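PDB 4PQG: glycosyltransferase Gtf1 from Streptococcus pneumoniae, which is a glycosyltransferase of the GT-B fold class that carries an added extended beta-sheet domain and binds uridine-5'-diphosphate. Local coordinates for residues L16-A21 against A61-D66; S318-S323 against I398-E403; S335-A338 against H342-W345; V347-E352 against Q463-K468; P427-D432 against C470-E475. All coordinates share one frame; numbering follows the deposited sequence.

Contact 1: residues L16-A21 against A61-D66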
# COMPACT_ATOMS: atom_id res chain seq x y z
N LEU A 16 2.75 6.57 5.35
CA LEU A 16 4.12 6.26 5.72
C LEU A 16 4.97 5.88 4.51
O LEU A 16 5.96 6.53 4.21
CB LEU A 16 4.17 5.18 6.82
CG LEU A 16 3.35 5.55 8.06
CD1 LEU A 16 3.43 4.45 9.11
CD2 LEU A 16 3.78 6.89 8.63
N GLY A 17 4.57 4.84 3.80
CA GLY A 17 5.44 4.27 2.79
C GLY A 17 4.72 3.61 1.64
O GLY A 17 3.49 3.72 1.51
N ILE A 18 5.51 2.94 0.81
CA ILE A 18 5.04 2.34 -0.44
C ILE A 18 6.09 1.36 -0.89
O ILE A 18 7.29 1.58 -0.67
CB ILE A 18 4.77 3.41 -1.54
CG1 ILE A 18 4.19 2.75 -2.82
CG2 ILE A 18 6.02 4.20 -1.86
CD1 ILE A 18 3.41 3.70 -3.70
N GLY A 19 5.65 0.25 -1.49
CA GLY A 19 6.56 -0.79 -1.97
C GLY A 19 6.10 -1.34 -3.32
O GLY A 19 5.11 -0.87 -3.89
N TRP A 20 6.84 -2.33 -3.83
CA TRP A 20 6.46 -2.99 -5.07
C TRP A 20 5.16 -3.74 -4.93
O TRP A 20 4.39 -3.84 -5.89
CB TRP A 20 7.56 -3.92 -5.55
CG TRP A 20 8.72 -3.19 -6.17
CD1 TRP A 20 9.99 -3.00 -5.64
CD2 TRP A 20 8.74 -2.49 -7.46
NE1 TRP A 20 10.77 -2.26 -6.49
CE2 TRP A 20 10.08 -1.93 -7.60
CE3 TRP A 20 7.81 -2.29 -8.48
CZ2 TRP A 20 10.46 -1.21 -8.72
CZ3 TRP A 20 8.20 -1.56 -9.61
CH2 TRP A 20 9.49 -1.03 -9.72
N ALA A 21 4.89 -4.27 -3.73
CA ALA A 21 3.69 -5.05 -3.48
C ALA A 21 2.94 -4.46 -2.30
O ALA A 21 2.96 -5.01 -1.20
CB ALA A 21 4.07 -6.51 -3.21
N ALA A 61 5.20 5.42 -9.62
CA ALA A 61 4.79 5.29 -11.03
C ALA A 61 4.13 3.92 -11.22
O ALA A 61 3.11 3.81 -11.90
CB ALA A 61 5.98 5.45 -11.97
N ASN A 62 4.72 2.91 -10.59
CA ASN A 62 4.20 1.54 -10.65
C ASN A 62 2.72 1.44 -10.27
O ASN A 62 1.96 0.71 -10.90
CB ASN A 62 5.04 0.61 -9.77
CG ASN A 62 4.59 -0.85 -9.85
OD1 ASN A 62 4.58 -1.45 -10.94
ND2 ASN A 62 4.24 -1.43 -8.71
N ILE A 63 2.32 2.18 -9.24
CA ILE A 63 0.98 2.12 -8.69
C ILE A 63 0.07 3.14 -9.38
O ILE A 63 -1.14 3.16 -9.19
CB ILE A 63 1.05 2.31 -7.14
CG1 ILE A 63 -0.10 1.62 -6.42
CG2 ILE A 63 1.11 3.78 -6.75
CD1 ILE A 63 0.05 1.73 -4.92
N GLY A 64 0.69 3.98 -10.21
CA GLY A 64 -0.05 4.88 -11.06
C GLY A 64 -0.13 6.34 -10.66
O GLY A 64 -0.87 7.08 -11.29
N PHE A 65 0.60 6.77 -9.63
CA PHE A 65 0.67 8.22 -9.32
C PHE A 65 1.45 8.93 -10.45
O PHE A 65 2.39 8.36 -11.00
CB PHE A 65 1.41 8.49 -8.00
CG PHE A 65 0.68 8.05 -6.77
CD1 PHE A 65 -0.48 8.70 -6.33
CD2 PHE A 65 1.18 7.01 -6.01
CE1 PHE A 65 -1.13 8.29 -5.18
CE2 PHE A 65 0.53 6.59 -4.85
CZ PHE A 65 -0.61 7.23 -4.43
N ASP A 66 1.04 10.15 -10.80
CA ASP A 66 1.88 11.01 -11.66
C ASP A 66 3.00 11.56 -10.80
O ASP A 66 2.77 11.85 -9.63
CB ASP A 66 1.09 12.20 -12.19
CG ASP A 66 -0.04 11.80 -13.11
OD1 ASP A 66 0.13 10.89 -13.94
OD2 ASP A 66 -1.10 12.44 -13.01
O HOH W 1 4.56 0.20 -6.43
O HOH W 2 3.16 -4.11 -8.89
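Ile18 and Ile63 meet tip to tip where the loop after strand 10-15 runs past the end of helix 56-63, in the GT-B half built on the seven-stranded parallel sheet. The close side is apolar. Ile18 CD1 lies 3.8 Å from Ile63 CG2, and the same methyl sits at the edge of the Phe65 ring, 4.2 Å from CE2. With CG1 anti to the backbone N (chi1 -177°), Ile18 places CD1 at the helix end; Leu59 of helix 56-63 also touches the Ile18 side chain. A Schellman motif finishes the helix at Gly64, turning the chain so that the buried Phe65 ring comes back to this group.

The other side is wetter and looser. Trp20 CZ3 lies 3.7 Å from Asn62 CG, the side chains crossing at about a right angle with ring and amide planes 62° apart, and Asn62 OD1 lies at the ring edge, in plane; Trp20 NE1 is hydrogen-bonded to Asp54. Two waters accept from Asn62 ND2: one lies 2.8 Å from Gly19 O, to which it can donate, and the second, 2.9 Å from Asn62 ND2, donates to Trp20 O at 3.3 Å.

Contact 2: residues S318-S323 against I398-E403; sequences SLTDSS and IYSQYE
Ser322 and Ser400 make the one direct hydrogen bond of this contact, where the linker between the two Rossmann-like halves of a GT-B fold, running from strand 308-310 to strand 330-334, meets a 3-10 segment at 399-401 of the C-terminal half, just before strand 404-406. Coming along the linker, Thr320 is the first residue to touch the turn. Its methyl CG2, anti to the backbone N, stands 3.8 Å from Ser400 OG, while its backbone pairs with Gly423 and its carbonyl takes a bond from Tyr486.

Asp321 contributes backbone, its O lying 3.7 Å from Ser400 OG; its side chain points away from 398-403 and touches Tyr486 of helix 478-489. At Ser322 the CA atoms of the two segments are nearest, 4.7 Å from Ser322 to Ser400. Ser322 OG swings anti to its own N (chi1 -168°) and donates to Ser400 O at 2.7 Å. The approach is fairly straight on the carbonyl, at a C=O...donor angle of 159°, and tilted 21° from its plane. The buried Ser400 is therefore held by its carbonyl, and its CB packs 3.9 Å from Ser322 CA. Ser323 adds a water-mediated link: the water accepts from Ser323 N at 3.1 Å and lies 2.7 Å from Ser400 OG.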
# COMPACT_ATOMS: atom_id res chain seq x y z
N SER A 318 -15.22 1.37 -15.50
CA SER A 318 -16.30 0.69 -16.17
C SER A 318 -16.24 -0.78 -15.82
O SER A 318 -15.19 -1.28 -15.38
CB SER A 318 -16.20 0.86 -17.69
OG SER A 318 -14.95 0.38 -18.17
N LEU A 319 -17.35 -1.49 -16.03
CA LEU A 319 -17.36 -2.94 -15.91
C LEU A 319 -16.45 -3.51 -16.97
O LEU A 319 -16.33 -2.94 -18.06
CB LEU A 319 -18.78 -3.49 -16.08
CG LEU A 319 -19.88 -2.88 -15.21
CD1 LEU A 319 -21.17 -3.66 -15.42
CD2 LEU A 319 -19.50 -2.86 -13.74
N THR A 320 -15.79 -4.62 -16.66
CA THR A 320 -14.90 -5.26 -17.60
C THR A 320 -15.48 -6.61 -17.98
O THR A 320 -15.79 -7.42 -17.11
CB THR A 320 -13.51 -5.46 -16.96
OG1 THR A 320 -13.01 -4.20 -16.49
CG2 THR A 320 -12.52 -6.08 -17.96
N ASP A 321 -15.64 -6.84 -19.28
CA ASP A 321 -16.09 -8.14 -19.79
C ASP A 321 -14.89 -9.00 -20.05
O ASP A 321 -13.80 -8.49 -20.29
CB ASP A 321 -16.89 -7.98 -21.09
CG ASP A 321 -18.04 -7.00 -20.97
OD1 ASP A 321 -18.85 -7.13 -20.02
OD2 ASP A 321 -18.13 -6.10 -21.81
N SER A 322 -15.09 -10.32 -20.01
CA SER A 322 -14.03 -11.23 -20.36
C SER A 322 -13.67 -10.97 -21.80
O SER A 322 -14.57 -10.81 -22.64
CB SER A 322 -14.49 -12.67 -20.21
OG SER A 322 -13.36 -13.51 -20.28
N SER A 323 -12.38 -10.90 -22.09
CA SER A 323 -11.92 -10.57 -23.45
C SER A 323 -11.74 -11.80 -24.34
O SER A 323 -11.94 -11.72 -25.55
CB SER A 323 -10.62 -9.75 -23.40
OG SER A 323 -9.48 -10.60 -23.31
N ILE A 398 -6.75 -9.32 -15.36
CA ILE A 398 -6.56 -10.67 -14.82
C ILE A 398 -7.89 -11.29 -14.39
O ILE A 398 -8.19 -12.42 -14.76
CB ILE A 398 -5.54 -10.66 -13.65
CG1 ILE A 398 -4.13 -10.26 -14.14
CG2 ILE A 398 -5.55 -11.97 -12.87
CD1 ILE A 398 -3.41 -11.30 -14.99
N TYR A 399 -8.67 -10.53 -13.63
CA TYR A 399 -9.88 -11.03 -12.97
C TYR A 399 -10.87 -11.67 -13.94
O TYR A 399 -11.41 -12.74 -13.66
CB TYR A 399 -10.62 -9.89 -12.30
CG TYR A 399 -10.01 -9.31 -11.04
CD1 TYR A 399 -10.04 -10.02 -9.84
CD2 TYR A 399 -9.45 -8.03 -11.05
CE1 TYR A 399 -9.51 -9.47 -8.68
CE2 TYR A 399 -8.92 -7.48 -9.90
CZ TYR A 399 -8.95 -8.20 -8.72
OH TYR A 399 -8.44 -7.66 -7.56
N SER A 400 -11.11 -11.00 -15.07
CA SER A 400 -12.13 -11.45 -16.02
C SER A 400 -11.68 -12.68 -16.85
O SER A 400 -12.40 -13.12 -17.76
CB SER A 400 -12.61 -10.28 -16.90
OG SER A 400 -11.54 -9.73 -17.63
N GLN A 401 -10.51 -13.24 -16.52
CA GLN A 401 -10.05 -14.52 -17.08
C GLN A 401 -10.50 -15.71 -16.21
O GLN A 401 -10.27 -16.87 -16.55
CB GLN A 401 -8.54 -14.53 -17.22
CG GLN A 401 -7.99 -13.47 -18.16
CD GLN A 401 -6.48 -13.52 -18.31
OE1 GLN A 401 -5.92 -14.55 -18.68
NE2 GLN A 401 -5.82 -12.41 -18.03
N TYR A 402 -11.17 -15.41 -15.10
CA TYR A 402 -11.55 -16.42 -14.12
C TYR A 402 -13.06 -16.51 -13.93
O TYR A 402 -13.81 -15.66 -14.41
CB TYR A 402 -10.85 -16.14 -12.77
CG TYR A 402 -9.34 -16.26 -12.82
CD1 TYR A 402 -8.71 -17.43 -12.43
CD2 TYR A 402 -8.54 -15.19 -13.25
CE1 TYR A 402 -7.33 -17.55 -12.46
CE2 TYR A 402 -7.16 -15.29 -13.29
CZ TYR A 402 -6.56 -16.48 -12.90
OH TYR A 402 -5.20 -16.61 -12.92
N GLU A 403 -13.52 -17.54 -13.23
CA GLU A 403 -14.94 -17.69 -13.01
C GLU A 403 -15.43 -17.17 -11.67
O GLU A 403 -16.44 -16.46 -11.63
CB GLU A 403 -15.37 -19.13 -13.26
CG GLU A 403 -15.35 -19.48 -14.74
CD GLU A 403 -15.90 -20.86 -15.04
OE1 GLU A 403 -15.86 -21.74 -14.15
OE2 GLU A 403 -16.37 -21.07 -16.18
O HOH W 3 -10.48 -11.20 -19.68

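Contact 3: residues S335-A338 against H342-W345; sequences SRLA and HIDW. With UDP (uridine-5'-diphosphate), chain C.
Apolar contact joins the two segments through Ile343, whose CD1 reaches back from the first turn of helix 343-353 to the loop after strand 330-334. That methyl packs 3.7 Å from Leu337 CD2, the two side chains crossing at a slant. Leu337 centres an inverse gamma turn, and both it and Ile343 also rest on Ile364 of the neighbouring strand. Separately, Ile343 CD1 is in van der Waals contact with the hydroxyl Ser335 OG, at 3.3 Å.

Among the polar links, Ser335 OG donates to Arg336 O at 2.8 Å, approaching from above the carbonyl plane. A water bridges the segments, donating to Ala338 O and accepting from Ile343 N at 2.9 Å, so the first helical N-H is met by solvent. His342, the N-cap residue, lays its ring against that of Trp345 and bonds through NE2 to Thr410.

The charged contacts are with the ligand. The Arg336 chain, bent at chi3 (-71°), presents one edge of its guanidinium to the UDP beta phosphate: NE meets O2B at 2.9 Å (173°) and NH2 meets O1B at 2.8 Å (175°). Glu340 forms a salt bridge with NH2, and Lys341 also bonds to UDP. This two-pronged grip belongs to the diphosphate-binding site of a GT-B glycosyltransferase.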
# COMPACT_ATOMS: atom_id res chain seq x y z
N SER A 335 -4.58 -10.91 -2.68
CA SER A 335 -4.33 -10.23 -1.41
C SER A 335 -2.87 -10.34 -1.00
O SER A 335 -2.10 -11.19 -1.50
CB SER A 335 -5.21 -10.82 -0.29
OG SER A 335 -4.76 -12.10 0.13
N ARG A 336 -2.48 -9.47 -0.08
CA ARG A 336 -1.29 -9.73 0.72
C ARG A 336 -1.39 -11.17 1.24
O ARG A 336 -2.47 -11.63 1.64
CB ARG A 336 -1.20 -8.77 1.90
CG ARG A 336 -1.04 -7.30 1.52
CD ARG A 336 -1.14 -6.40 2.74
NE ARG A 336 -2.51 -6.33 3.24
CZ ARG A 336 -2.90 -6.75 4.44
NH1 ARG A 336 -2.02 -7.29 5.29
NH2 ARG A 336 -4.18 -6.65 4.80
N LEU A 337 -0.26 -11.88 1.23
CA LEU A 337 -0.21 -13.22 1.80
C LEU A 337 0.06 -13.13 3.30
O LEU A 337 1.17 -13.36 3.78
CB LEU A 337 0.82 -14.10 1.07
CG LEU A 337 0.84 -14.01 -0.45
CD1 LEU A 337 1.92 -14.93 -1.01
CD2 LEU A 337 -0.53 -14.31 -1.11
N ALA A 338 -1.00 -12.78 4.02
CA ALA A 338 -0.90 -12.38 5.39
C ALA A 338 -1.89 -13.23 6.15
O ALA A 338 -2.90 -13.65 5.58
CB ALA A 338 -1.26 -10.89 5.52
N HIS A 342 -6.09 -15.54 5.65
CA HIS A 342 -6.32 -16.99 5.80
C HIS A 342 -6.40 -17.73 4.51
O HIS A 342 -7.27 -18.60 4.33
CB HIS A 342 -7.60 -17.26 6.60
CG HIS A 342 -7.68 -16.51 7.89
ND1 HIS A 342 -7.08 -16.95 9.02
CD2 HIS A 342 -8.32 -15.31 8.22
CE1 HIS A 342 -7.32 -16.07 10.02
NE2 HIS A 342 -8.08 -15.08 9.53
N ILE A 343 -5.49 -17.42 3.59
CA ILE A 343 -5.49 -18.09 2.29
C ILE A 343 -5.29 -19.60 2.46
O ILE A 343 -5.77 -20.38 1.63
CB ILE A 343 -4.48 -17.45 1.31
CG1 ILE A 343 -4.87 -16.00 1.03
CG2 ILE A 343 -4.45 -18.21 -0.01
CD1 ILE A 343 -3.80 -15.21 0.31
N ASP A 344 -4.65 -20.00 3.56
CA ASP A 344 -4.44 -21.43 3.83
C ASP A 344 -5.75 -22.20 3.93
O ASP A 344 -5.85 -23.32 3.44
CB ASP A 344 -3.54 -21.68 5.04
CG ASP A 344 -4.05 -21.02 6.30
OD1 ASP A 344 -4.34 -19.80 6.24
OD2 ASP A 344 -4.16 -21.71 7.34
N TRP A 345 -6.76 -21.58 4.54
CA TRP A 345 -8.11 -22.15 4.56
C TRP A 345 -8.66 -22.33 3.18
O TRP A 345 -9.28 -23.36 2.90
CB TRP A 345 -9.05 -21.31 5.42
CG TRP A 345 -8.66 -21.21 6.87
CD1 TRP A 345 -7.74 -21.99 7.57
CD2 TRP A 345 -9.20 -20.28 7.88
NE1 TRP A 345 -7.66 -21.60 8.88
CE2 TRP A 345 -8.51 -20.59 9.14
CE3 TRP A 345 -10.13 -19.25 7.86
CZ2 TRP A 345 -8.76 -19.89 10.31
CZ3 TRP A 345 -10.38 -18.54 9.05
CH2 TRP A 345 -9.70 -18.87 10.25
N1 UDP C . -3.13 -6.09 -5.53
C2 UDP C . -2.38 -6.07 -6.72
N3 UDP C . -1.79 -7.19 -7.13
C4 UDP C . -1.88 -8.34 -6.45
C5 UDP C . -2.61 -8.40 -5.26
C6 UDP C . -3.25 -7.23 -4.82
O2 UDP C . -2.26 -5.03 -7.40
O4 UDP C . -1.30 -9.35 -6.91
C1' UDP C . -3.80 -4.84 -5.12
C2' UDP C . -5.30 -4.98 -5.40
O2' UDP C . -5.67 -4.64 -6.74
C3' UDP C . -5.96 -4.06 -4.38
C4' UDP C . -4.94 -3.99 -3.24
O4' UDP C . -3.73 -4.61 -3.71
O3' UDP C . -6.15 -2.76 -4.93
C5' UDP C . -5.40 -4.73 -1.99
O5' UDP C . -6.44 -3.99 -1.38
PA UDP C . -7.53 -4.68 -0.43
O1A UDP C . -8.48 -3.63 0.07
O2A UDP C . -8.08 -5.86 -1.20
O3A UDP C . -6.71 -5.44 0.74
PB UDP C . -5.74 -4.87 1.89
O1B UDP C . -6.13 -5.65 3.12
O2B UDP C . -4.33 -5.15 1.38
O3B UDP C . -6.08 -3.40 2.05
O HOH W 4 -2.97 -15.99 4.06

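Contact 4: residues V347-E352 against Q463-K468; sequences VKAVIE and QAYAAK
Helices 343-353 and 458-474 pack with their local axes 7.9 Å apart at closest approach and a crossing angle of -50°, and the nearest CA atoms, those of Ala349 and Ala466, are 4.8 Å apart. Small side chains at the crossing permit this closeness. Ala349 points its CB at the partner helix and meets Tyr465 CB at 3.4 Å, a tight methyl-to-methylene contact. Ala466 answers from the other helix: its CB lies 3.6 Å from Ala349 O, so a methyl rests directly on the backbone of the opposing helix.

One turn further on, Glu352 closes over the same methyl, with CG 3.7 Å from Ala466 CB. Its CG stands anti to the backbone N (chi1 -177°) and the chain then bends at chi2 (71°), so the aliphatic part does the touching, while carboxylate OE1 pairs with Lys355 in a salt bridge. Tyr465 divides its work similarly. Its CB makes the close contact, with the Ala349 methyl also oblique to the start of the ring; the far end of the ring leads away from helix 343-353, the ring meets Phe431 edge to face, and the hydroxyl bonds to Thr407 O.

Val347 and Val350 face the sheet strands instead, packing on Phe362 and Ile387, so the crossing joins two helices of the Rossmann-like C-terminal half. The interface between the two segments thus depends on close fit of alanines and methylenes, and the polar ends of Glu352 and Tyr465 find their partners elsewhere.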
# COMPACT_ATOMS: atom_id res chain seq x y z
N VAL A 347 -6.89 -22.72 0.34
CA VAL A 347 -6.13 -23.77 -0.34
C VAL A 347 -6.68 -25.15 0.06
O VAL A 347 -6.99 -25.97 -0.81
CB VAL A 347 -4.60 -23.65 -0.09
CG1 VAL A 347 -3.86 -24.88 -0.61
CG2 VAL A 347 -4.04 -22.40 -0.77
N LYS A 348 -6.82 -25.40 1.37
CA LYS A 348 -7.40 -26.66 1.88
C LYS A 348 -8.84 -26.94 1.39
O LYS A 348 -9.21 -28.09 1.12
CB LYS A 348 -7.32 -26.71 3.40
CG LYS A 348 -5.89 -26.61 3.91
CD LYS A 348 -5.77 -27.02 5.37
CE LYS A 348 -4.31 -27.11 5.78
NZ LYS A 348 -4.19 -27.75 7.12
N ALA A 349 -9.64 -25.88 1.28
CA ALA A 349 -10.98 -25.98 0.73
C ALA A 349 -10.96 -26.39 -0.74
O ALA A 349 -11.74 -27.26 -1.16
CB ALA A 349 -11.73 -24.66 0.90
N VAL A 350 -10.05 -25.79 -1.50
CA VAL A 350 -9.91 -26.09 -2.92
C VAL A 350 -9.41 -27.52 -3.14
O VAL A 350 -9.95 -28.22 -4.00
CB VAL A 350 -9.05 -25.03 -3.67
CG1 VAL A 350 -8.79 -25.44 -5.12
CG2 VAL A 350 -9.75 -23.69 -3.64
N ILE A 351 -8.43 -27.96 -2.35
CA ILE A 351 -7.98 -29.36 -2.37
C ILE A 351 -9.15 -30.33 -2.18
O ILE A 351 -9.24 -31.35 -2.87
CB ILE A 351 -6.88 -29.64 -1.31
CG1 ILE A 351 -5.60 -28.86 -1.65
CG2 ILE A 351 -6.58 -31.14 -1.17
CD1 ILE A 351 -4.67 -28.71 -0.46
N GLU A 352 -10.04 -29.99 -1.26
CA GLU A 352 -11.19 -30.81 -0.92
C GLU A 352 -12.23 -30.80 -2.04
O GLU A 352 -12.69 -31.87 -2.47
CB GLU A 352 -11.78 -30.34 0.41
CG GLU A 352 -12.96 -31.14 0.95
CD GLU A 352 -12.58 -32.53 1.46
OE1 GLU A 352 -11.39 -32.77 1.78
OE2 GLU A 352 -13.49 -33.38 1.56
N GLN A 463 -14.49 -27.54 4.89
CA GLN A 463 -15.68 -28.28 4.47
C GLN A 463 -16.76 -27.33 3.97
O GLN A 463 -17.42 -27.61 2.97
CB GLN A 463 -16.19 -29.16 5.62
CG GLN A 463 -17.66 -29.55 5.57
CD GLN A 463 -18.09 -30.36 6.79
OE1 GLN A 463 -18.90 -29.92 7.61
NE2 GLN A 463 -17.51 -31.56 6.93
N ALA A 464 -16.92 -26.20 4.64
CA ALA A 464 -17.92 -25.20 4.23
C ALA A 464 -17.58 -24.59 2.88
O ALA A 464 -18.41 -24.62 1.97
CB ALA A 464 -18.09 -24.12 5.30
N TYR A 465 -16.37 -24.05 2.73
CA TYR A 465 -15.96 -23.49 1.44
C TYR A 465 -16.04 -24.53 0.32
O TYR A 465 -16.59 -24.24 -0.76
CB TYR A 465 -14.55 -22.87 1.51
CG TYR A 465 -14.54 -21.46 2.03
CD1 TYR A 465 -14.53 -20.37 1.15
CD2 TYR A 465 -14.54 -21.20 3.41
CE1 TYR A 465 -14.53 -19.06 1.63
CE2 TYR A 465 -14.52 -19.91 3.89
CZ TYR A 465 -14.51 -18.84 3.01
OH TYR A 465 -14.52 -17.56 3.51
N ALA A 466 -15.51 -25.73 0.56
CA ALA A 466 -15.59 -26.83 -0.42
C ALA A 466 -17.03 -27.07 -0.86
O ALA A 466 -17.30 -27.11 -2.06
CB ALA A 466 -15.00 -28.12 0.14
N ALA A 467 -17.94 -27.19 0.12
CA ALA A 467 -19.37 -27.40 -0.16
C ALA A 467 -19.98 -26.27 -0.98
O ALA A 467 -20.81 -26.51 -1.86
CB ALA A 467 -20.14 -27.57 1.15
N LYS A 468 -19.58 -25.04 -0.68
CA LYS A 468 -20.13 -23.89 -1.39
C LYS A 468 -19.63 -23.75 -2.82
O LYS A 468 -20.40 -23.42 -3.74
CB LYS A 468 -19.93 -22.60 -0.58
CG LYS A 468 -20.95 -22.43 0.54
CD LYS A 468 -22.37 -22.54 -0.02
CE LYS A 468 -23.41 -22.35 1.06
NZ LYS A 468 -24.77 -22.40 0.47

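Contact 5: residues P427-D432 against C470-E475; sequences PLIGFD and CQLYQE
Leu472, with CG anti to its backbone N (chi1 -177°), and Ile429, with CG1 anti to its carbonyl carbon (chi1 -58°), bring their branches together between helix 458-474 and strand 428-431. Leu472 CD1 is the atom that makes the contact. It stands 4.3 Å from Ile429 CD1 and 4.3 Å from Pro427 CB, so one methyl serves two residues that alternate along the chain and present their side chains toward the helix; Leu428, between them, points away.

The spacing is relaxed, with the nearest CA atoms, of Pro427 and Leu472, 9.4 Å apart. Other parts of the fold join in: Val404 of the adjacent strand touches both Ile429 and Leu472, and Leu478 and Met481 of helix 478-489 pack on both Pro427 and Leu472. The second Leu472 methyl, CD2, lies 4.1 Å above the centre of the Tyr473 ring.

Away from this contact, Gln471 NE2 donates to Glu475 OE1 at 3.1 Å from above the carboxylate plane. The Leu472 contacts seat helix 458-474 on the parallel sheet of the C-terminal Rossmann-like half by dispersion between aliphatic groups; the Gln471-Glu475 bond plays no part in it.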
# COMPACT_ATOMS: atom_id res chain seq x y z
N PRO A 427 -18.44 -13.87 -9.28
CA PRO A 427 -19.14 -14.18 -8.04
C PRO A 427 -18.12 -14.25 -6.91
O PRO A 427 -16.95 -14.56 -7.17
CB PRO A 427 -19.72 -15.57 -8.30
CG PRO A 427 -19.80 -15.66 -9.79
CD PRO A 427 -18.55 -14.96 -10.26
N LEU A 428 -18.55 -13.95 -5.69
CA LEU A 428 -17.67 -14.00 -4.52
C LEU A 428 -18.15 -15.05 -3.52
O LEU A 428 -19.34 -15.15 -3.25
CB LEU A 428 -17.61 -12.63 -3.83
CG LEU A 428 -17.41 -11.36 -4.65
CD1 LEU A 428 -17.36 -10.15 -3.73
CD2 LEU A 428 -16.14 -11.44 -5.47
N ILE A 429 -17.23 -15.83 -2.97
CA ILE A 429 -17.54 -16.67 -1.80
C ILE A 429 -16.68 -16.23 -0.61
O ILE A 429 -15.46 -16.31 -0.69
CB ILE A 429 -17.32 -18.18 -2.09
CG1 ILE A 429 -18.17 -18.64 -3.29
CG2 ILE A 429 -17.61 -19.00 -0.84
CD1 ILE A 429 -17.82 -20.04 -3.79
N GLY A 430 -17.31 -15.77 0.47
CA GLY A 430 -16.57 -15.30 1.63
C GLY A 430 -17.32 -15.41 2.94
O GLY A 430 -18.49 -15.79 2.98
N PHE A 431 -16.63 -15.07 4.03
CA PHE A 431 -17.25 -15.09 5.35
C PHE A 431 -18.29 -13.98 5.51
O PHE A 431 -18.14 -12.88 4.95
CB PHE A 431 -16.19 -14.92 6.43
CG PHE A 431 -15.38 -16.16 6.71
CD1 PHE A 431 -15.99 -17.34 7.15
CD2 PHE A 431 -13.99 -16.13 6.59
CE1 PHE A 431 -15.22 -18.47 7.44
CE2 PHE A 431 -13.23 -17.26 6.87
CZ PHE A 431 -13.85 -18.43 7.30
N ASP A 432 -19.34 -14.27 6.28
CA ASP A 432 -20.35 -13.30 6.63
C ASP A 432 -19.81 -12.39 7.73
O ASP A 432 -20.16 -12.54 8.90
CB ASP A 432 -21.63 -14.01 7.09
CG ASP A 432 -22.85 -13.09 7.13
OD1 ASP A 432 -22.70 -11.86 6.95
OD2 ASP A 432 -23.96 -13.60 7.36
N CYS A 470 -18.56 -26.30 -4.66
CA CYS A 470 -19.23 -27.41 -5.35
C CYS A 470 -20.68 -27.08 -5.69
O CYS A 470 -21.11 -27.32 -6.81
CB CYS A 470 -19.13 -28.69 -4.51
SG CYS A 470 -17.48 -29.40 -4.51
N GLN A 471 -21.41 -26.50 -4.73
CA GLN A 471 -22.79 -26.07 -4.95
C GLN A 471 -22.99 -25.06 -6.08
O GLN A 471 -23.99 -25.12 -6.82
CB GLN A 471 -23.39 -25.53 -3.65
CG GLN A 471 -24.86 -25.13 -3.77
CD GLN A 471 -25.40 -24.50 -2.50
OE1 GLN A 471 -24.70 -24.40 -1.50
NE2 GLN A 471 -26.65 -24.07 -2.55
N LEU A 472 -22.04 -24.13 -6.23
CA LEU A 472 -22.13 -23.09 -7.27
C LEU A 472 -22.12 -23.71 -8.65
O LEU A 472 -22.89 -23.32 -9.53
CB LEU A 472 -20.98 -22.08 -7.13
CG LEU A 472 -20.92 -20.86 -8.06
CD1 LEU A 472 -20.18 -19.73 -7.35
CD2 LEU A 472 -20.25 -21.18 -9.40
N TYR A 473 -21.24 -24.69 -8.83
CA TYR A 473 -21.12 -25.36 -10.10
C TYR A 473 -22.24 -26.39 -10.31
O TYR A 473 -22.85 -26.44 -11.39
CB TYR A 473 -19.74 -25.99 -10.23
CG TYR A 473 -18.66 -24.99 -10.55
CD1 TYR A 473 -18.48 -24.52 -11.85
CD2 TYR A 473 -17.81 -24.50 -9.55
CE1 TYR A 473 -17.49 -23.61 -12.16
CE2 TYR A 473 -16.82 -23.59 -9.85
CZ TYR A 473 -16.66 -23.13 -11.14
OH TYR A 473 -15.66 -22.22 -11.44
N GLN A 474 -22.51 -27.18 -9.28
CA GLN A 474 -23.46 -28.28 -9.37
C GLN A 474 -24.90 -27.80 -9.52
O GLN A 474 -25.69 -28.45 -10.20
CB GLN A 474 -23.30 -29.25 -8.19
CG GLN A 474 -21.98 -30.03 -8.23
CD GLN A 474 -21.72 -30.91 -7.02
OE1 GLN A 474 -22.21 -30.66 -5.91
NE2 GLN A 474 -20.93 -31.96 -7.23
N GLU A 475 -25.23 -26.66 -8.92
CA GLU A 475 -26.55 -26.04 -9.11
C GLU A 475 -26.56 -25.02 -10.27
O GLU A 475 -27.53 -24.27 -10.42
CB GLU A 475 -27.07 -25.41 -7.82
CG GLU A 475 -27.09 -26.37 -6.63
CD GLU A 475 -27.83 -25.82 -5.42
OE1 GLU A 475 -28.02 -24.60 -5.32
OE2 GLU A 475 -28.22 -26.63 -4.55

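Contacts 3, 4 and 5 lie in the half of the GT-B fold with the six-stranded parallel sheet, contact 1 in the other; contact 2 ties the linker between the halves to the former. Contact 3 bonds directly to UDP; in contact 1 the side chain of Ile63 is about 7 Å from the same UDP, and the nearest atoms of contacts 1 and 3 are about 5 Å apart. Helix 343-353 runs from contact 3 into contact 4, their centres 15 Å apart. Helix 458-474 then connects contact 4 with contact 5, whose centres are 10 Å apart, and Trp345 of contact 3 packs on Phe431 of contact 5. Contact 2 meets contact 5 where Glu403 OE1 lies 2.8 Å from Tyr473 OH.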